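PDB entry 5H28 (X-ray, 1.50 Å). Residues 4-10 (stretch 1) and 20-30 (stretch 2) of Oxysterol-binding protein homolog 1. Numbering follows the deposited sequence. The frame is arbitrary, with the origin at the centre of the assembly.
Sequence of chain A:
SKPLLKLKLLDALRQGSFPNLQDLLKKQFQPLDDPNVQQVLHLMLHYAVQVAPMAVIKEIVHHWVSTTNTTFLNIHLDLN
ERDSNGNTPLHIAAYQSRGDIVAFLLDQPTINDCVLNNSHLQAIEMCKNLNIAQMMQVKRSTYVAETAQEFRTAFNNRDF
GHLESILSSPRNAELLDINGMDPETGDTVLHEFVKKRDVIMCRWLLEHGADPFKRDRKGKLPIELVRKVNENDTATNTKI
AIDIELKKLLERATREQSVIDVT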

# COMPACT_ATOMS: atom_id res chain seq x y z
N LEU A 4 -19.19 28.10 2.74
CA LEU A 4 -18.54 29.14 3.53
C LEU A 4 -17.22 28.62 4.09
O LEU A 4 -16.21 29.31 4.05
CB LEU A 4 -19.46 29.60 4.67
CG LEU A 4 -18.92 30.71 5.58
CD1 LEU A 4 -20.08 31.49 6.18
CD2 LEU A 4 -18.04 30.11 6.66
N LEU A 5 -17.23 27.39 4.60
CA LEU A 5 -16.02 26.80 5.15
C LEU A 5 -14.94 26.60 4.09
O LEU A 5 -13.76 26.79 4.36
CB LEU A 5 -16.34 25.47 5.83
CG LEU A 5 -17.15 25.55 7.12
CD1 LEU A 5 -17.56 24.15 7.55
CD2 LEU A 5 -16.33 26.22 8.21
N LYS A 6 -15.36 26.22 2.89
CA LYS A 6 -14.43 26.00 1.79
C LYS A 6 -13.75 27.30 1.36
O LYS A 6 -12.54 27.34 1.16
CB LYS A 6 -15.16 25.39 0.59
CG LYS A 6 -14.30 25.18 -0.64
CD LYS A 6 -15.09 24.52 -1.75
CE LYS A 6 -14.28 24.42 -3.03
NZ LYS A 6 -13.97 25.77 -3.60
N LEU A 7 -14.54 28.36 1.23
CA LEU A 7 -14.02 29.66 0.83
C LEU A 7 -13.05 30.18 1.90
O LEU A 7 -12.01 30.75 1.59
CB LEU A 7 -15.17 30.66 0.64
CG LEU A 7 -14.81 32.04 0.10
CD1 LEU A 7 -14.29 31.91 -1.33
CD2 LEU A 7 -16.04 32.95 0.14
N LYS A 8 -13.42 29.98 3.16
CA LYS A 8 -12.62 30.40 4.30
C LYS A 8 -11.27 29.69 4.31
O LYS A 8 -10.22 30.30 4.50
CB LYS A 8 -13.37 30.08 5.60
CG LYS A 8 -12.61 30.43 6.87
CD LYS A 8 -13.26 29.79 8.10
CE LYS A 8 -14.69 30.26 8.30
NZ LYS A 8 -14.76 31.71 8.62
N LEU A 9 -11.31 28.37 4.10
CA LEU A 9 -10.09 27.58 4.10
C LEU A 9 -9.18 27.95 2.93
O LEU A 9 -7.97 28.10 3.10
CB LEU A 9 -10.44 26.09 4.05
CG LEU A 9 -9.25 25.12 4.00
CD1 LEU A 9 -8.34 25.38 5.18
CD2 LEU A 9 -9.76 23.68 4.01
N LEU A 10 -9.76 28.08 1.74
CA LEU A 10 -8.98 28.44 0.57
C LEU A 10 -8.31 29.80 0.74
O LEU A 10 -7.18 30.00 0.31
CB LEU A 10 -9.86 28.44 -0.68
CG LEU A 10 -10.17 27.05 -1.25
CD1 LEU A 10 -11.31 27.15 -2.26
CD2 LEU A 10 -8.93 26.48 -1.90
N ASN A 20 -1.07 30.94 10.83
CA ASN A 20 -2.39 31.55 10.67
C ASN A 20 -3.46 30.48 10.40
O ASN A 20 -4.57 30.55 10.93
CB ASN A 20 -2.36 32.56 9.52
CG ASN A 20 -3.72 33.16 9.23
OD1 ASN A 20 -4.29 33.87 10.07
ND2 ASN A 20 -4.24 32.90 8.04
N LEU A 21 -3.11 29.50 9.58
CA LEU A 21 -4.03 28.41 9.26
C LEU A 21 -4.36 27.62 10.52
O LEU A 21 -5.52 27.30 10.78
CB LEU A 21 -3.39 27.47 8.22
CG LEU A 21 -4.15 26.18 7.93
CD1 LEU A 21 -5.46 26.50 7.22
CD2 LEU A 21 -3.30 25.26 7.07
N GLN A 22 -3.33 27.30 11.29
CA GLN A 22 -3.48 26.54 12.53
C GLN A 22 -4.45 27.24 13.48
O GLN A 22 -5.32 26.60 14.07
CB GLN A 22 -2.11 26.38 13.18
CG GLN A 22 -2.07 25.46 14.38
CD GLN A 22 -0.64 25.10 14.76
OE1 GLN A 22 0.20 25.98 14.95
NE2 GLN A 22 -0.36 23.81 14.87
N ASP A 23 -4.30 28.55 13.62
CA ASP A 23 -5.18 29.32 14.50
C ASP A 23 -6.60 29.36 13.95
O ASP A 23 -7.57 29.27 14.70
CB ASP A 23 -4.63 30.74 14.68
CG ASP A 23 -3.46 30.79 15.65
OD1 ASP A 23 -3.64 30.39 16.82
OD2 ASP A 23 -2.37 31.24 15.24
N LEU A 24 -6.72 29.50 12.63
CA LEU A 24 -8.02 29.56 11.98
C LEU A 24 -8.81 28.27 12.24
O LEU A 24 -9.99 28.31 12.60
CB LEU A 24 -7.83 29.78 10.48
CG LEU A 24 -9.05 29.85 9.55
CD1 LEU A 24 -9.63 28.47 9.36
CD2 LEU A 24 -10.08 30.81 10.11
N LEU A 25 -8.15 27.14 12.06
CA LEU A 25 -8.79 25.84 12.28
C LEU A 25 -9.16 25.67 13.75
O LEU A 25 -10.26 25.22 14.08
CB LEU A 25 -7.85 24.71 11.84
CG LEU A 25 -7.86 24.28 10.37
CD1 LEU A 25 -8.00 25.46 9.43
CD2 LEU A 25 -6.58 23.50 10.09
N LYS A 26 -8.23 26.03 14.62
CA LYS A 26 -8.43 25.91 16.06
C LYS A 26 -9.61 26.71 16.58
O LYS A 26 -10.30 26.27 17.50
CB LYS A 26 -7.14 26.32 16.78
CG LYS A 26 -7.09 26.01 18.26
CD LYS A 26 -5.68 26.26 18.81
CE LYS A 26 -5.59 25.94 20.30
NZ LYS A 26 -4.21 26.14 20.82
N LYS A 27 -9.87 27.88 16.00
CA LYS A 27 -10.96 28.73 16.46
C LYS A 27 -12.24 28.75 15.62
O LYS A 27 -13.33 28.94 16.15
CB LYS A 27 -10.47 30.17 16.63
CG LYS A 27 -9.34 30.33 17.63
CD LYS A 27 -8.05 30.74 16.95
CE LYS A 27 -6.87 30.57 17.88
NZ LYS A 27 -6.75 29.15 18.30
N GLN A 28 -12.11 28.55 14.31
CA GLN A 28 -13.28 28.60 13.45
C GLN A 28 -13.80 27.27 12.92
O GLN A 28 -14.97 27.16 12.56
CB GLN A 28 -13.03 29.58 12.30
CG GLN A 28 -12.96 31.02 12.78
CD GLN A 28 -12.62 31.99 11.67
OE1 GLN A 28 -13.14 31.88 10.56
NE2 GLN A 28 -11.76 32.96 11.97
N PHE A 29 -12.94 26.26 12.85
CA PHE A 29 -13.39 24.95 12.38
C PHE A 29 -13.79 24.09 13.57
O PHE A 29 -13.16 23.08 13.88
CB PHE A 29 -12.30 24.27 11.55
CG PHE A 29 -12.30 24.70 10.11
CD1 PHE A 29 -12.00 26.01 9.77
CD2 PHE A 29 -12.63 23.80 9.11
CE1 PHE A 29 -12.05 26.42 8.43
CE2 PHE A 29 -12.68 24.20 7.78
CZ PHE A 29 -12.39 25.51 7.44
N GLN A 30 -14.85 24.53 14.24
CA GLN A 30 -15.39 23.86 15.42
C GLN A 30 -16.91 23.90 15.30
O GLN A 30 -17.46 24.79 14.65
CB GLN A 30 -14.96 24.59 16.69
CG GLN A 30 -13.45 24.83 16.81
CD GLN A 30 -12.66 23.55 16.90
OE1 GLN A 30 -12.96 22.68 17.72
NE2 GLN A 30 -11.63 23.42 16.06

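Two helical segments of one chain pack here in a nearly antiparallel way. The axes of helix 4-10 and helix 20-28 make an angle of 157° and approach to 11.4 Å. That spacing leaves room for side chains between them, and side chains do most of the work. Together the two stretches bury 339 Å².

Phe29 contributes most, with 80 Å² covered. It is the first residue after its helix to leave helical phi/psi. Its CA-to-CB bond points sideways, but chi1 of -84° (m) brings the ring nearer to stretch 1. There the ring meets three residues, Leu5, Lys8 and Leu9. Leu5 lies over one face: its CD2 methyl is 4.2 Å from the centroid of the Phe29 ring and 14° off the normal, a CH-pi contact. Phe29 CZ also comes within 3.6 Å of Leu5 O. Leu5 O also accepts the helical hydrogen bond from Leu9 N, at 2.9 Å. Leu9 CB is 4.0 Å from Phe29 CZ. A flat, apolar ring suits this buried place, since it offers carbon to several neighbours at once.

Lys8 is next, with 66 Å² covered. Its CA-to-CB bond points toward stretch 2, and its chain serves two purposes. The aliphatic part packs on carbon: Lys8 CD lies 3.6 Å from Phe29 CE1 and 3.9 Å from Leu24 CD2. The first two chi angles are t; chi3 and chi4 are both m, so the chain bends in its outer half. The amine ends at Gln28, where Lys8 NZ donates a hydrogen bond to Gln28 OE1 at 2.5 Å, a short distance. This is the only hydrogen bond between the stretches. Gln28 is exposed and also points its CA-to-CB bond toward the partner, with chi1 m and chi2 t. Its amide oxygen gives the lysine a neutral, polar acceptor. A long lysine fits this partly exposed position because its carbons can cover apolar neighbours while its charge remains at a polar group.

Leu9 has 60 Å² covered and is buried. With chi1 t and chi2 p, it places CD1 3.7 Å from Leu21 CD1 and 4.3 Å from Leu25 CD1. The CA atoms of Leu9 and Leu21 are 8.0 Å apart, and those of Leu5 and Phe29 are 7.9 Å apart. Leu21 and Leu25 start sideways, but their ends come nearer to stretch 1. Branched leucine side chains suit this part of the contact, where methyl groups meet without any polar partner.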